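Local coordinates for protein alpha-1,2-mannosyltransferase (Ktr4), putative (Neosartorya fumigata, PDB 7BOP) that belongs to the fungal alpha-mannosyltransferase family of the GT-A class and holds guanosine-5'-diphosphate and a manganese ion in its structure, at residues N31-K34 with R35-L39; K229-P232 with T233-P236. All coordinates share one frame; numbering follows the deposited sequence.

Contact 1: residues N31-K34 with R35-L39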
ATOM      1  N   ASN A  31       9.261 -21.227  -5.747  1.00 44.04           N
ATOM      2  CA  ASN A  31      10.473 -20.445  -6.024  1.00 46.73           C
ATOM      3  C   ASN A  31      10.216 -19.163  -6.841  1.00 43.98           C
ATOM      4  O   ASN A  31      11.100 -18.680  -7.543  1.00 43.93           O
ATOM      5  CB  ASN A  31      11.485 -21.342  -6.753  1.00 51.64           C
ATOM      6  CG  ASN A  31      12.902 -20.786  -6.726  1.00 58.94           C
ATOM      7  OD1 ASN A  31      13.294 -20.088  -5.787  1.00 60.68           O
ATOM      8  ND2 ASN A  31      13.679 -21.091  -7.762  1.00 64.88           N
ATOM      9  N   GLY A  32       9.021 -18.597  -6.718  1.00 41.86           N
ATOM     10  CA  GLY A  32       8.664 -17.375  -7.436  1.00 42.11           C
ATOM     11  C   GLY A  32       7.977 -17.638  -8.764  1.00 42.68           C
ATOM     12  O   GLY A  32       7.535 -18.761  -9.045  1.00 41.81           O
ATOM     13  N   MET A  33       7.890 -16.601  -9.593  1.00 41.33           N
ATOM     14  CA  MET A  33       7.170 -16.715 -10.856  1.00 44.00           C
ATOM     15  C   MET A  33       8.017 -17.382 -11.930  1.00 42.57           C
ATOM     16  O   MET A  33       9.225 -17.184 -11.965  1.00 40.35           O
ATOM     17  CB  MET A  33       6.698 -15.354 -11.343  1.00 45.58           C
ATOM     18  CG  MET A  33       5.474 -15.498 -12.218  1.00 46.17           C
ATOM     19  SD  MET A  33       4.600 -13.976 -12.469  1.00 49.69           S
ATOM     20  CE  MET A  33       4.126 -13.420 -10.863  1.00 49.73           C
ATOM     21  N   LYS A  34       7.371 -18.189 -12.771  1.00 44.23           N
ATOM     22  CA  LYS A  34       8.034 -18.866 -13.895  1.00 49.81           C
ATOM     23  C   LYS A  34       8.408 -17.858 -14.968  1.00 46.22           C
ATOM     24  O   LYS A  34       9.573 -17.738 -15.330  1.00 48.35           O
ATOM     25  CB  LYS A  34       7.130 -19.938 -14.529  1.00 56.21           C
ATOM     26  CG  LYS A  34       7.166 -21.302 -13.858  1.00 66.30           C
ATOM     27  CD  LYS A  34       6.010 -22.201 -14.296  1.00 72.46           C
ATOM     28  CE  LYS A  34       6.052 -22.562 -15.777  1.00 77.58           C
ATOM     29  NZ  LYS A  34       4.783 -23.218 -16.190  1.00 82.35           N
ATOM     30  N   ARG A  35       7.397 -17.164 -15.491  1.00 44.88           N
ATOM     31  CA  ARG A  35       7.605 -16.129 -16.499  1.00 44.58           C
ATOM     32  C   ARG A  35       6.871 -14.872 -16.075  1.00 38.72           C
ATOM     33  O   ARG A  35       5.642 -14.835 -16.022  1.00 38.88           O
ATOM     34  CB  ARG A  35       7.173 -16.563 -17.898  1.00 48.73           C
ATOM     35  CG  ARG A  35       7.895 -15.735 -18.959  1.00 55.87           C
ATOM     36  CD  ARG A  35       7.312 -15.854 -20.353  1.00 60.45           C
ATOM     37  NE  ARG A  35       7.882 -14.830 -21.236  1.00 63.64           N
ATOM     38  CZ  ARG A  35       7.502 -13.550 -21.288  1.00 66.75           C
ATOM     39  NH1 ARG A  35       8.108 -12.720 -22.137  1.00 65.66           N
ATOM     40  NH2 ARG A  35       6.528 -13.080 -20.499  1.00 69.34           N
ATOM     41  N   ASP A  36       7.642 -13.844 -15.768  1.00 35.39           N
ATOM     42  CA  ASP A  36       7.086 -12.613 -15.235  1.00 33.49           C
ATOM     43  C   ASP A  36       6.435 -11.831 -16.391  1.00 32.57           C
ATOM     44  O   ASP A  36       7.112 -11.547 -17.384  1.00 31.62           O
ATOM     45  CB  ASP A  36       8.212 -11.824 -14.563  1.00 32.53           C
ATOM     46  CG  ASP A  36       7.707 -10.747 -13.613  1.00 31.94           C
ATOM     47  OD1 ASP A  36       6.681 -10.088 -13.891  1.00 31.79           O
ATOM     48  OD2 ASP A  36       8.353 -10.552 -12.570  1.00 30.49           O
ATOM     49  N   PRO A  37       5.130 -11.472 -16.271  1.00 33.31           N
ATOM     50  CA  PRO A  37       4.476 -10.618 -17.281  1.00 33.75           C
ATOM     51  C   PRO A  37       5.157  -9.263 -17.509  1.00 31.91           C
ATOM     52  O   PRO A  37       4.980  -8.660 -18.566  1.00 31.60           O
ATOM     53  CB  PRO A  37       3.065 -10.382 -16.715  1.00 34.91           C
ATOM     54  CG  PRO A  37       2.860 -11.434 -15.707  1.00 35.48           C
ATOM     55  CD  PRO A  37       4.201 -11.827 -15.181  1.00 34.44           C
ATOM     56  N   LEU A  38       5.929  -8.801 -16.534  1.00 30.10           N
ATOM     57  CA  LEU A  38       6.710  -7.579 -16.685  1.00 30.30           C
ATOM     58  C   LEU A  38       7.755  -7.633 -17.806  1.00 30.80           C
ATOM     59  O   LEU A  38       8.203  -6.587 -18.264  1.00 29.34           O
ATOM     60  CB  LEU A  38       7.387  -7.218 -15.366  1.00 29.39           C
ATOM     61  CG  LEU A  38       6.470  -6.749 -14.240  1.00 29.98           C
ATOM     62  CD1 LEU A  38       7.230  -6.746 -12.922  1.00 29.59           C
ATOM     63  CD2 LEU A  38       5.874  -5.368 -14.508  1.00 29.63           C
ATOM     64  N   LEU A  39       8.153  -8.841 -18.215  1.00 30.98           N
ATOM     65  CA  LEU A  39       9.004  -9.034 -19.383  1.00 31.83           C
ATOM     66  C   LEU A  39       8.308  -8.678 -20.706  1.00 31.45           C
ATOM     67  O   LEU A  39       8.976  -8.305 -21.662  1.00 30.42           O
ATOM     68  CB  LEU A  39       9.527 -10.482 -19.448  1.00 31.97           C
ATOM     69  CG  LEU A  39      10.421 -10.982 -18.307  1.00 33.50           C
ATOM     70  CD1 LEU A  39      10.891 -12.411 -18.571  1.00 33.67           C
ATOM     71  CD2 LEU A  39      11.611 -10.069 -18.110  1.00 34.46           C
TER
HETATM   72  O   HOH W   1      10.321 -14.369 -15.606  1.00 39.64           O
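M33 and P37 meet where the sulfur SD of M33 lies 3.5 Å from CD of the proline ring, the two side chains crossing at about a right angle. The first torsion of the methionine sets CG opposite the backbone N (chi1 -154°), and CG thereby passes the carbonyl O of R35 at 3.9 Å. An extended second torsion then carries SD onward to lie 4.0 Å from D36 CA. Helix 376-382 backs this small apolar meeting: R376 and P377 touch M33, and F380 touches P37. Around it stands a polar frame. D36 OD1 accepts from the backbone N of L38 at 3.0 Å, a nearly straight bond (162°) that reaches the anti side of the carboxylate from 34° outside its plane and defines an Asx turn. The backbone bond from L39 N to D36 O, also 3.0 Å, closes the 3-10 turn at 37-39. A water takes the N-H of D36 at 2.7 Å and gives a weak bond to K34 O. The other carboxylate oxygen, OD2, forms a salt bridge with R376. With one oxygen on a backbone N-H and the other on a guanidinium, the buried D36 carboxylate is fixed in rotation and probably stays ionised.

Contact 2: residues K229-P232 with T233-P236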
ATOM      1  N   LYS A 229       3.563 -15.066  11.730  1.00 28.70           N
ATOM      2  CA  LYS A 229       3.690 -14.720  13.156  1.00 30.19           C
ATOM      3  C   LYS A 229       3.166 -13.326  13.506  1.00 30.53           C
ATOM      4  O   LYS A 229       2.868 -13.073  14.667  1.00 29.61           O
ATOM      5  CB  LYS A 229       5.148 -14.794  13.610  1.00 31.49           C
ATOM      6  CG  LYS A 229       5.721 -16.207  13.568  1.00 32.26           C
ATOM      7  CD  LYS A 229       7.127 -16.276  14.161  1.00 33.04           C
ATOM      8  CE  LYS A 229       8.121 -15.369  13.458  1.00 33.56           C
ATOM      9  NZ  LYS A 229       8.224 -15.597  11.992  1.00 33.72           N
ATOM     10  N   THR A 230       3.087 -12.423  12.526  1.00 28.75           N
ATOM     11  CA  THR A 230       2.540 -11.076  12.766  1.00 28.68           C
ATOM     12  C   THR A 230       1.016 -11.029  12.738  1.00 28.52           C
ATOM     13  O   THR A 230       0.445 -10.032  13.192  1.00 28.48           O
ATOM     14  CB  THR A 230       3.082 -10.040  11.758  1.00 28.53           C
ATOM     15  OG1 THR A 230       2.654 -10.368  10.433  1.00 28.01           O
ATOM     16  CG2 THR A 230       4.614 -10.006  11.791  1.00 30.21           C
ATOM     17  N   VAL A 231       0.364 -12.078  12.211  1.00 28.80           N
ATOM     18  CA  VAL A 231      -1.085 -12.066  11.945  1.00 29.09           C
ATOM     19  C   VAL A 231      -1.859 -13.344  12.342  1.00 29.31           C
ATOM     20  O   VAL A 231      -2.860 -13.654  11.711  1.00 30.57           O
ATOM     21  CB  VAL A 231      -1.368 -11.743  10.447  1.00 28.48           C
ATOM     22  CG1 VAL A 231      -0.949 -10.318  10.106  1.00 29.55           C
ATOM     23  CG2 VAL A 231      -0.675 -12.733   9.513  1.00 28.93           C
ATOM     24  N   PRO A 232      -1.437 -14.068  13.406  1.00 29.98           N
ATOM     25  CA  PRO A 232      -2.086 -15.372  13.603  1.00 30.26           C
ATOM     26  C   PRO A 232      -3.613 -15.372  13.829  1.00 30.35           C
ATOM     27  O   PRO A 232      -4.268 -16.282  13.348  1.00 30.33           O
ATOM     28  CB  PRO A 232      -1.330 -15.971  14.800  1.00 30.43           C
ATOM     29  CG  PRO A 232      -0.748 -14.808  15.502  1.00 30.69           C
ATOM     30  CD  PRO A 232      -0.384 -13.846  14.409  1.00 30.18           C
ATOM     31  N   THR A 233      -4.176 -14.379  14.514  1.00 29.30           N
ATOM     32  CA  THR A 233      -5.642 -14.321  14.694  1.00 29.78           C
ATOM     33  C   THR A 233      -6.373 -13.346  13.762  1.00 29.53           C
ATOM     34  O   THR A 233      -7.582 -13.141  13.910  1.00 29.42           O
ATOM     35  CB  THR A 233      -6.055 -14.027  16.159  1.00 30.24           C
ATOM     36  OG1 THR A 233      -5.593 -12.732  16.563  1.00 31.02           O
ATOM     37  CG2 THR A 233      -5.504 -15.089  17.105  1.00 32.04           C
ATOM     38  N   LEU A 234      -5.668 -12.769  12.789  1.00 29.96           N
ATOM     39  CA  LEU A 234      -6.290 -11.797  11.879  1.00 29.87           C
ATOM     40  C   LEU A 234      -7.425 -12.433  11.085  1.00 29.01           C
ATOM     41  O   LEU A 234      -8.533 -11.896  11.054  1.00 29.07           O
ATOM     42  CB  LEU A 234      -5.250 -11.178  10.935  1.00 29.88           C
ATOM     43  CG  LEU A 234      -5.751 -10.144   9.921  1.00 30.15           C
ATOM     44  CD1 LEU A 234      -6.561  -9.044  10.608  1.00 30.53           C
ATOM     45  CD2 LEU A 234      -4.557  -9.559   9.181  1.00 30.10           C
ATOM     46  N   TRP A 235      -7.170 -13.586  10.477  1.00 28.84           N
ATOM     47  CA  TRP A 235      -8.206 -14.265   9.696  1.00 29.82           C
ATOM     48  C   TRP A 235      -9.344 -14.815  10.567  1.00 31.02           C
ATOM     49  O   TRP A 235     -10.525 -14.651  10.210  1.00 31.19           O
ATOM     50  CB  TRP A 235      -7.616 -15.343   8.784  1.00 29.51           C
ATOM     51  CG  TRP A 235      -8.598 -15.881   7.784  1.00 29.88           C
ATOM     52  CD1 TRP A 235      -9.113 -17.137   7.739  1.00 31.07           C
ATOM     53  CD2 TRP A 235      -9.200 -15.166   6.706  1.00 30.92           C
ATOM     54  NE1 TRP A 235      -9.993 -17.259   6.697  1.00 31.30           N
ATOM     55  CE2 TRP A 235     -10.071 -16.059   6.047  1.00 31.39           C
ATOM     56  CE3 TRP A 235      -9.077 -13.858   6.219  1.00 31.08           C
ATOM     57  CZ2 TRP A 235     -10.815 -15.688   4.929  1.00 30.89           C
ATOM     58  CZ3 TRP A 235      -9.817 -13.490   5.116  1.00 30.21           C
ATOM     59  CH2 TRP A 235     -10.677 -14.400   4.480  1.00 31.81           C
ATOM     60  N   PRO A 236      -9.009 -15.461  11.706  1.00 31.38           N
ATOM     61  CA  PRO A 236     -10.077 -15.825  12.637  1.00 31.52           C
ATOM     62  C   PRO A 236     -10.978 -14.641  13.033  1.00 31.41           C
ATOM     63  O   PRO A 236     -12.199 -14.782  13.018  1.00 31.89           O
ATOM     64  CB  PRO A 236      -9.313 -16.379  13.831  1.00 30.12           C
ATOM     65  CG  PRO A 236      -8.147 -17.067  13.191  1.00 31.38           C
ATOM     66  CD  PRO A 236      -7.756 -16.176  12.030  1.00 32.06           C
TER
HETATM   67  O   HOH W   2      -4.579 -14.690   9.917  1.00 28.79           O
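V231 and L234 are joined first through the backbone. The N-H of L234 gives a hydrogen bond to V231 O, 3.1 Å long and fairly straight at the hydrogen (159°), although the donor stands 61° out of the carbonyl plane. P232 and T233 form the middle of this turn, and their backbone angles make it a type I beta turn. The same V231 oxygen has a second partner: a water donates to it at 2.7 Å and accepts from W235 N at 2.9 Å, bridging the turn to the next N-H of the helix. One residue on, P232 O accepts a hydrogen bond from N272 ND2, and CD of P236 lies 3.7 Å from that same P232 O.

Apolar contact runs beside these bonds. CG1 of V231 lies 3.8 Å from CD2 of L234, the side chains crossing at a slant, while their CB atoms come to 4.0 Å. Other neighbours of the leucine include P318 and I322 of helix 316-327 and Y299 and L303 of helix 294-306.

Polar side-chain bonding leads outward. T233 occupies the N-cap position, yet its hydroxyl makes no capping bond and is instead hydrogen-bonded to E312 OE2.

Such an arrangement is a helix entry in which the backbone and a water, with no capping bond from the T233 side chain, serve the first N-H groups. P236, within the first turn of helix 234-244, suits a place where a proline's missing N-H costs no helical bond. In this GT-A glycosyltransferase the turn links the loop after strand 218-224 of the mixed sheet to that helix; the V231 side chain is about 12 Å from the bound GDP.

Both contacts are local turns that lead into helical structure, about 28 Å apart between centres and about 19 Å between nearest atoms. Both are partly buried, but contact 1 sets exposed K34 and R35 beside buried D36 and P37, whereas the touching residues of contact 2 are buried or partly exposed. They rest on different helices: contact 1 on 376-382 near the C-terminus, contact 2, which opens helix 234-244, on 294-306 and 316-327. In 31-39 a carboxylate side chain and a main-chain carbonyl share the N-H groups; in 229-236 the bond across the turn is purely main-chain. Water takes an N-H in each, weakly tied back in contact 1 and firmly in contact 2.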